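Local atomic coordinates of catalase (Bacillus pumilus, PDB entry 4QOL), a protein that breaks down hydrogen peroxide to water and oxygen at a heme centre and also shows peroxidase-like reactivity toward phenolic substrates. Residues Ile99-Pro111 with Ala232-Thr244. Residues are numbered along the deposited sequence; the frame is centred on the assembly and turned at random.
Sequences IHPKGSPETLRDP and AAEIQANDFQHAT
Glu106 and Thr107 join the loop between strands 88-96 and 113-120 of the catalase beta-barrel to two consecutive helices, 229-236 and 242-253, in a buried, largely polar contact close to a neighbouring subunit. The Glu106 carboxylate accepts from backbone amides in the first turn of helix 242-253, just after the N-cap residue Gln241: OE1 takes a nearly straight bond from Thr244 N (2.8 Å, 168°) and a weak one from Ala243 N, while OE2 takes the hydroxyl of Thr244 OG1 at 2.7 Å. The chain of Glu106 runs extended beyond CG (chi2 173°), which carries the carboxylate past the methyl of Ala243 to these amides. OE2 has a second partner in Tyr191 OH; these donors and the helix start would probably favour the ionised form. An alanine here would probably leave Thr244 N and the Thr244 and Tyr191 hydroxyls without this acceptor and open a gap beside the Ala243 methyl. In the loop between the two helices, Pro105 CA lies 3.2 Å from Phe240 O in a CA-H...O contact, and Glu106 N adds a weak bond to that oxygen. The same amide donates to a water held by Asp239 O, His242 N and His242 ND1, while His242 NE2 is hydrogen-bonded to Ala189 O. The Phe240 ring also meets His100 of the second subunit edge-to-face. On helix 229-236, Gln236 NE2 reaches Gln236 O of that subunit, while Thr107 OG1 donates to Gln236 OE1 (2.6 Å), on a lone pair in the carbonyl plane.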
ATOM      1  N   ILE A  99      -1.000  -3.496 -24.633  1.00 13.43           N
ATOM      2  CA  ILE A  99      -0.689  -4.761 -24.001  1.00 13.99           C
ATOM      3  C   ILE A  99       0.643  -4.725 -23.239  1.00 12.85           C
ATOM      4  O   ILE A  99       0.722  -5.224 -22.140  1.00 13.46           O
ATOM      5  CB  ILE A  99      -0.730  -5.899 -25.011  1.00 13.54           C
ATOM      6  CG1 ILE A  99      -2.200  -6.161 -25.391  1.00 14.31           C
ATOM      7  CG2 ILE A  99      -0.051  -7.180 -24.498  1.00 13.85           C
ATOM      8  CD1 ILE A  99      -3.145  -6.644 -24.272  1.00 14.82           C
ATOM      9  N   HIS A 100       1.666  -4.167 -23.826  1.00 14.23           N
ATOM     10  CA  HIS A 100       3.005  -4.398 -23.248  1.00 14.61           C
ATOM     11  C   HIS A 100       3.288  -3.328 -22.176  1.00 14.14           C
ATOM     12  O   HIS A 100       2.557  -2.357 -22.054  1.00 13.68           O
ATOM     13  CB  HIS A 100       4.100  -4.482 -24.300  1.00 15.31           C
ATOM     14  CG  HIS A 100       4.043  -5.733 -25.117  1.00 16.08           C
ATOM     15  ND1 HIS A 100       4.711  -6.889 -24.788  1.00 18.10           N
ATOM     16  CD2 HIS A 100       3.273  -6.030 -26.190  1.00 16.18           C
ATOM     17  CE1 HIS A 100       4.457  -7.809 -25.702  1.00 15.82           C
ATOM     18  NE2 HIS A 100       3.577  -7.327 -26.551  1.00 19.69           N
ATOM     19  N   PRO A 101       4.312  -3.540 -21.305  1.00 14.87           N
ATOM     20  CA  PRO A 101       4.533  -2.655 -20.161  1.00 14.01           C
ATOM     21  C   PRO A 101       5.057  -1.269 -20.521  1.00 14.17           C
ATOM     22  O   PRO A 101       5.287  -0.952 -21.698  1.00 13.55           O
ATOM     23  CB  PRO A 101       5.586  -3.422 -19.304  1.00 14.90           C
ATOM     24  CG  PRO A 101       5.434  -4.836 -19.694  1.00 15.26           C
ATOM     25  CD  PRO A 101       5.082  -4.800 -21.141  1.00 16.29           C
ATOM     26  N   LYS A 102       5.292  -0.455 -19.495  0.50 15.89           N
ATOM     27  CA  LYS A 102       6.061   0.791 -19.624  0.50 17.69           C
ATOM     28  C   LYS A 102       7.397   0.458 -20.269  0.50 16.30           C
ATOM     29  O   LYS A 102       7.977  -0.583 -20.033  0.50 17.44           O
ATOM     30  CB  LYS A 102       6.288   1.418 -18.237  0.50 19.26           C
ATOM     31  CG  LYS A 102       5.067   2.151 -17.668  0.50 21.64           C
ATOM     32  CD  LYS A 102       5.426   2.703 -16.294  0.50 21.70           C
ATOM     33  CE  LYS A 102       6.493   3.769 -16.369  0.50 23.08           C
ATOM     34  NZ  LYS A 102       5.980   5.014 -17.026  0.50 23.81           N
ATOM     35  N   GLY A 103       7.893   1.333 -21.117  0.50 15.54           N
ATOM     36  CA  GLY A 103       9.158   1.060 -21.695  0.50 16.09           C
ATOM     37  C   GLY A 103       9.021   0.273 -22.988  0.50 15.74           C
ATOM     38  O   GLY A 103       9.985   0.236 -23.688  0.50 16.82           O
ATOM     39  N   SER A 104       7.848  -0.314 -23.313  1.00 15.27           N
ATOM     40  CA  SER A 104       7.756  -1.158 -24.491  1.00 16.01           C
ATOM     41  C   SER A 104       7.693  -0.269 -25.738  1.00 15.70           C
ATOM     42  O   SER A 104       7.382   0.925 -25.668  1.00 15.85           O
ATOM     43  CB  SER A 104       6.504  -2.081 -24.434  1.00 16.34           C
ATOM     44  OG  SER A 104       5.278  -1.396 -24.321  1.00 15.48           O
ATOM     45  N   PRO A 105       8.042  -0.811 -26.904  1.00 16.01           N
ATOM     46  CA  PRO A 105       8.052   0.007 -28.117  1.00 16.00           C
ATOM     47  C   PRO A 105       6.657   0.451 -28.599  1.00 15.85           C
ATOM     48  O   PRO A 105       5.643  -0.215 -28.390  1.00 15.78           O
ATOM     49  CB  PRO A 105       8.671  -0.911 -29.164  1.00 15.53           C
ATOM     50  CG  PRO A 105       9.424  -1.903 -28.347  1.00 16.57           C
ATOM     51  CD  PRO A 105       8.618  -2.144 -27.148  1.00 15.47           C
ATOM     52  N   GLU A 106       6.652   1.574 -29.299  1.00 14.07           N
ATOM     53  CA  GLU A 106       5.402   2.168 -29.802  1.00 15.33           C
ATOM     54  C   GLU A 106       5.165   1.801 -31.294  1.00 16.23           C
ATOM     55  O   GLU A 106       4.267   2.318 -31.959  1.00 16.12           O
ATOM     56  CB  GLU A 106       5.397   3.667 -29.555  1.00 15.62           C
ATOM     57  CG  GLU A 106       5.190   4.026 -28.071  1.00 17.03           C
ATOM     58  CD  GLU A 106       5.344   5.510 -27.775  1.00 17.43           C
ATOM     59  OE1 GLU A 106       6.313   6.101 -28.366  1.00 19.10           O
ATOM     60  OE2 GLU A 106       4.604   6.047 -26.904  1.00 17.23           O
ATOM     61  N   THR A 107       5.930   0.818 -31.739  1.00 15.01           N
ATOM     62  CA  THR A 107       5.834   0.214 -33.077  1.00 16.63           C
ATOM     63  C   THR A 107       5.121  -1.135 -33.123  1.00 16.27           C
ATOM     64  O   THR A 107       5.114  -1.768 -34.176  1.00 18.98           O
ATOM     65  CB  THR A 107       7.265  -0.013 -33.593  1.00 16.17           C
ATOM     66  OG1 THR A 107       8.059  -0.538 -32.566  1.00 16.43           O
ATOM     67  CG2 THR A 107       7.903   1.300 -34.033  1.00 17.34           C
ATOM     68  N   LEU A 108       4.621  -1.615 -31.969  1.00 14.34           N
ATOM     69  CA  LEU A 108       3.892  -2.853 -31.932  1.00 14.84           C
ATOM     70  C   LEU A 108       2.464  -2.726 -32.438  1.00 15.74           C
ATOM     71  O   LEU A 108       1.892  -1.659 -32.377  1.00 17.79           O
ATOM     72  CB  LEU A 108       3.868  -3.383 -30.511  1.00 14.72           C
ATOM     73  CG  LEU A 108       5.196  -3.453 -29.749  1.00 15.56           C
ATOM     74  CD1 LEU A 108       5.061  -4.064 -28.355  1.00 14.82           C
ATOM     75  CD2 LEU A 108       6.230  -4.277 -30.548  1.00 15.74           C
ATOM     76  N   ARG A 109       1.899  -3.853 -32.879  1.00 17.07           N
ATOM     77  CA  ARG A 109       0.515  -3.892 -33.298  1.00 17.22           C
ATOM     78  C   ARG A 109      -0.355  -3.828 -32.060  1.00 17.97           C
ATOM     79  O   ARG A 109      -0.093  -4.570 -31.097  1.00 20.06           O
ATOM     80  CB  ARG A 109       0.253  -5.171 -34.105  1.00 16.97           C
ATOM     81  CG  ARG A 109      -1.177  -5.255 -34.627  1.00 16.10           C
ATOM     82  CD  ARG A 109      -1.414  -6.407 -35.604  1.00 18.34           C
ATOM     83  NE  ARG A 109      -0.431  -6.420 -36.694  1.00 18.00           N
ATOM     84  CZ  ARG A 109      -0.428  -5.592 -37.720  1.00 19.20           C
ATOM     85  NH1 ARG A 109      -1.452  -4.746 -37.961  1.00 19.59           N
ATOM     86  NH2 ARG A 109       0.578  -5.621 -38.523  1.00 19.69           N
ATOM     87  N   ASP A 110      -1.361  -2.980 -32.063  1.00 17.27           N
ATOM     88  CA  ASP A 110      -2.246  -2.822 -30.866  1.00 16.79           C
ATOM     89  C   ASP A 110      -3.271  -1.776 -31.249  1.00 15.98           C
ATOM     90  O   ASP A 110      -2.931  -0.836 -31.959  1.00 15.21           O
ATOM     91  CB  ASP A 110      -1.441  -2.280 -29.649  1.00 16.33           C
ATOM     92  CG  ASP A 110      -1.430  -3.207 -28.410  1.00 17.68           C
ATOM     93  OD1 ASP A 110      -2.072  -4.289 -28.369  1.00 18.52           O
ATOM     94  OD2 ASP A 110      -0.570  -2.922 -27.472  1.00 20.03           O
ATOM     95  N   PRO A 111      -4.477  -1.845 -30.665  1.00 15.47           N
ATOM     96  CA  PRO A 111      -5.246  -0.562 -30.560  1.00 15.78           C
ATOM     97  C   PRO A 111      -4.397   0.499 -29.870  1.00 15.41           C
ATOM     98  O   PRO A 111      -3.420   0.172 -29.172  1.00 17.21           O
ATOM     99  CB  PRO A 111      -6.430  -0.939 -29.721  1.00 15.47           C
ATOM    100  CG  PRO A 111      -6.460  -2.423 -29.712  1.00 15.20           C
ATOM    101  CD  PRO A 111      -5.048  -2.849 -29.769  1.00 15.82           C
ATOM    102  N   ALA A 232       7.265  -0.426 -39.643  1.00 18.22           N
ATOM    103  CA  ALA A 232       7.340  -0.421 -38.160  1.00 18.39           C
ATOM    104  C   ALA A 232       8.673  -0.962 -37.661  1.00 17.72           C
ATOM    105  O   ALA A 232       9.254  -0.462 -36.672  1.00 18.40           O
ATOM    106  CB  ALA A 232       6.192  -1.243 -37.578  1.00 18.82           C
ATOM    107  N   ALA A 233       9.126  -2.077 -38.229  1.00 18.75           N
ATOM    108  CA  ALA A 233      10.423  -2.643 -37.857  1.00 19.71           C
ATOM    109  C   ALA A 233      11.578  -1.661 -38.091  1.00 20.35           C
ATOM    110  O   ALA A 233      12.522  -1.605 -37.291  1.00 17.46           O
ATOM    111  CB  ALA A 233      10.677  -3.954 -38.619  1.00 19.58           C
ATOM    112  N   GLU A 234      11.545  -0.945 -39.198  1.00 20.22           N
ATOM    113  CA  GLU A 234      12.582   0.049 -39.497  1.00 23.62           C
ATOM    114  C   GLU A 234      12.638   1.145 -38.405  1.00 22.16           C
ATOM    115  O   GLU A 234      13.712   1.571 -37.993  1.00 22.64           O
ATOM    116  CB  GLU A 234      12.315   0.700 -40.888  1.00 26.95           C
ATOM    117  CG  GLU A 234      12.415  -0.281 -42.062  1.00 33.04           C
ATOM    118  CD  GLU A 234      12.009   0.298 -43.435  1.00 42.77           C
ATOM    119  OE1 GLU A 234      12.119  -0.448 -44.467  1.00 47.18           O
ATOM    120  OE2 GLU A 234      11.515   1.469 -43.480  1.00 45.36           O
ATOM    121  N   ILE A 235      11.478   1.600 -37.935  1.00 20.30           N
ATOM    122  CA  ILE A 235      11.431   2.575 -36.853  1.00 19.77           C
ATOM    123  C   ILE A 235      11.898   1.928 -35.580  1.00 19.38           C
ATOM    124  O   ILE A 235      12.727   2.509 -34.873  1.00 18.47           O
ATOM    125  CB  ILE A 235       9.980   3.222 -36.710  1.00 20.32           C
ATOM    126  CG1 ILE A 235       9.694   4.080 -37.956  1.00 21.52           C
ATOM    127  CG2 ILE A 235       9.878   4.122 -35.487  1.00 19.86           C
ATOM    128  CD1 ILE A 235       8.233   4.336 -38.207  1.00 23.20           C
ATOM    129  N   GLN A 236      11.409   0.719 -35.277  1.00 16.77           N
ATOM    130  CA  GLN A 236      11.772   0.054 -34.033  1.00 17.80           C
ATOM    131  C   GLN A 236      13.272  -0.187 -33.870  1.00 18.04           C
ATOM    132  O   GLN A 236      13.791  -0.077 -32.738  1.00 19.35           O
ATOM    133  CB  GLN A 236      11.027  -1.281 -33.912  1.00 16.81           C
ATOM    134  CG  GLN A 236      11.124  -1.917 -32.528  1.00 17.54           C
ATOM    135  CD  GLN A 236      10.231  -3.132 -32.421  1.00 16.46           C
ATOM    136  OE1 GLN A 236       9.008  -3.005 -32.554  1.00 18.06           O
ATOM    137  NE2 GLN A 236      10.799  -4.310 -32.145  1.00 17.03           N
ATOM    138  N   ALA A 237      13.991  -0.380 -34.976  1.00 19.86           N
ATOM    139  CA  ALA A 237      15.431  -0.536 -34.936  1.00 20.44           C
ATOM    140  C   ALA A 237      16.154   0.573 -34.201  1.00 20.85           C
ATOM    141  O   ALA A 237      17.173   0.312 -33.565  1.00 19.20           O
ATOM    142  CB  ALA A 237      16.022  -0.669 -36.339  1.00 19.48           C
ATOM    143  N   ASN A 238      15.647   1.812 -34.342  1.00 23.01           N
ATOM    144  CA  ASN A 238      16.332   2.977 -33.817  1.00 24.28           C
ATOM    145  C   ASN A 238      15.582   3.803 -32.794  1.00 23.79           C
ATOM    146  O   ASN A 238      16.166   4.743 -32.224  1.00 23.26           O
ATOM    147  CB  ASN A 238      16.704   3.926 -34.946  1.00 27.44           C
ATOM    148  CG  ASN A 238      17.688   3.307 -35.922  1.00 30.08           C
ATOM    149  OD1 ASN A 238      18.703   2.735 -35.533  1.00 35.37           O
ATOM    150  ND2 ASN A 238      17.368   3.401 -37.187  1.00 33.46           N
ATOM    151  N   ASP A 239      14.308   3.517 -32.582  1.00 20.47           N
ATOM    152  CA  ASP A 239      13.568   4.272 -31.555  1.00 20.12           C
ATOM    153  C   ASP A 239      12.409   3.419 -31.062  1.00 18.41           C
ATOM    154  O   ASP A 239      11.548   3.050 -31.827  1.00 19.62           O
ATOM    155  CB  ASP A 239      13.081   5.571 -32.136  1.00 20.69           C
ATOM    156  CG  ASP A 239      12.604   6.571 -31.089  1.00 22.75           C
ATOM    157  OD1 ASP A 239      12.581   6.252 -29.862  1.00 23.53           O
ATOM    158  OD2 ASP A 239      12.277   7.712 -31.508  1.00 25.01           O
ATOM    159  N   PHE A 240      12.399   3.142 -29.755  1.00 18.23           N
ATOM    160  CA  PHE A 240      11.330   2.391 -29.127  1.00 16.28           C
ATOM    161  C   PHE A 240      10.302   3.334 -28.464  1.00 16.46           C
ATOM    162  O   PHE A 240       9.377   2.884 -27.789  1.00 16.62           O
ATOM    163  CB  PHE A 240      11.868   1.347 -28.141  1.00 16.02           C
ATOM    164  CG  PHE A 240      12.581   1.922 -26.985  1.00 17.62           C
ATOM    165  CD1 PHE A 240      13.922   2.264 -27.094  1.00 18.92           C
ATOM    166  CD2 PHE A 240      11.947   2.127 -25.782  1.00 16.98           C
ATOM    167  CE1 PHE A 240      14.633   2.794 -25.996  1.00 20.02           C
ATOM    168  CE2 PHE A 240      12.632   2.677 -24.680  1.00 19.05           C
ATOM    169  CZ  PHE A 240      13.977   3.020 -24.789  1.00 19.98           C
ATOM    170  N   GLN A 241      10.476   4.638 -28.593  1.00 15.97           N
ATOM    171  CA  GLN A 241       9.461   5.590 -28.045  1.00 17.90           C
ATOM    172  C   GLN A 241       9.138   6.655 -29.080  1.00 15.87           C
ATOM    173  O   GLN A 241       8.983   7.836 -28.764  1.00 16.62           O
ATOM    174  CB  GLN A 241       9.899   6.269 -26.707  1.00 19.21           C
ATOM    175  CG  GLN A 241      11.171   7.129 -26.847  1.00 21.33           C
ATOM    176  CD  GLN A 241      12.404   6.487 -26.214  1.00 22.26           C
ATOM    177  OE1 GLN A 241      12.444   6.269 -24.999  1.00 21.01           O
ATOM    178  NE2 GLN A 241      13.383   6.109 -27.052  1.00 24.18           N
ATOM    179  N   HIS A 242       8.953   6.267 -30.325  1.00 15.18           N
ATOM    180  CA  HIS A 242       8.940   7.272 -31.375  1.00 15.92           C
ATOM    181  C   HIS A 242       7.655   8.155 -31.388  1.00 15.65           C
ATOM    182  O   HIS A 242       7.647   9.318 -31.877  1.00 15.25           O
ATOM    183  CB  HIS A 242       9.125   6.615 -32.757  1.00 16.51           C
ATOM    184  CG  HIS A 242       7.863   6.045 -33.299  1.00 17.56           C
ATOM    185  ND1 HIS A 242       7.341   4.851 -32.859  1.00 17.95           N
ATOM    186  CD2 HIS A 242       6.956   6.557 -34.164  1.00 19.15           C
ATOM    187  CE1 HIS A 242       6.174   4.645 -33.436  1.00 19.69           C
ATOM    188  NE2 HIS A 242       5.909   5.662 -34.225  1.00 18.24           N
ATOM    189  N   ALA A 243       6.563   7.590 -30.858  1.00 15.49           N
ATOM    190  CA  ALA A 243       5.291   8.298 -30.863  1.00 15.57           C
ATOM    191  C   ALA A 243       5.295   9.256 -29.720  1.00 16.70           C
ATOM    192  O   ALA A 243       4.803  10.375 -29.867  1.00 18.24           O
ATOM    193  CB  ALA A 243       4.113   7.284 -30.779  1.00 15.03           C
ATOM    194  N   THR A 244       5.819   8.839 -28.554  1.00 16.65           N
ATOM    195  CA  THR A 244       5.948   9.796 -27.478  1.00 16.38           C
ATOM    196  C   THR A 244       6.845  10.979 -27.939  1.00 17.04           C
ATOM    197  O   THR A 244       6.561  12.151 -27.659  1.00 17.25           O
ATOM    198  CB  THR A 244       6.581   9.106 -26.273  1.00 15.69           C
ATOM    199  OG1 THR A 244       5.610   8.260 -25.645  1.00 17.43           O
ATOM    200  CG2 THR A 244       7.035  10.059 -25.181  1.00 16.73           C
TER
HETATM  201  O   HOH W   1       8.716   3.346 -31.027  1.00 19.36           O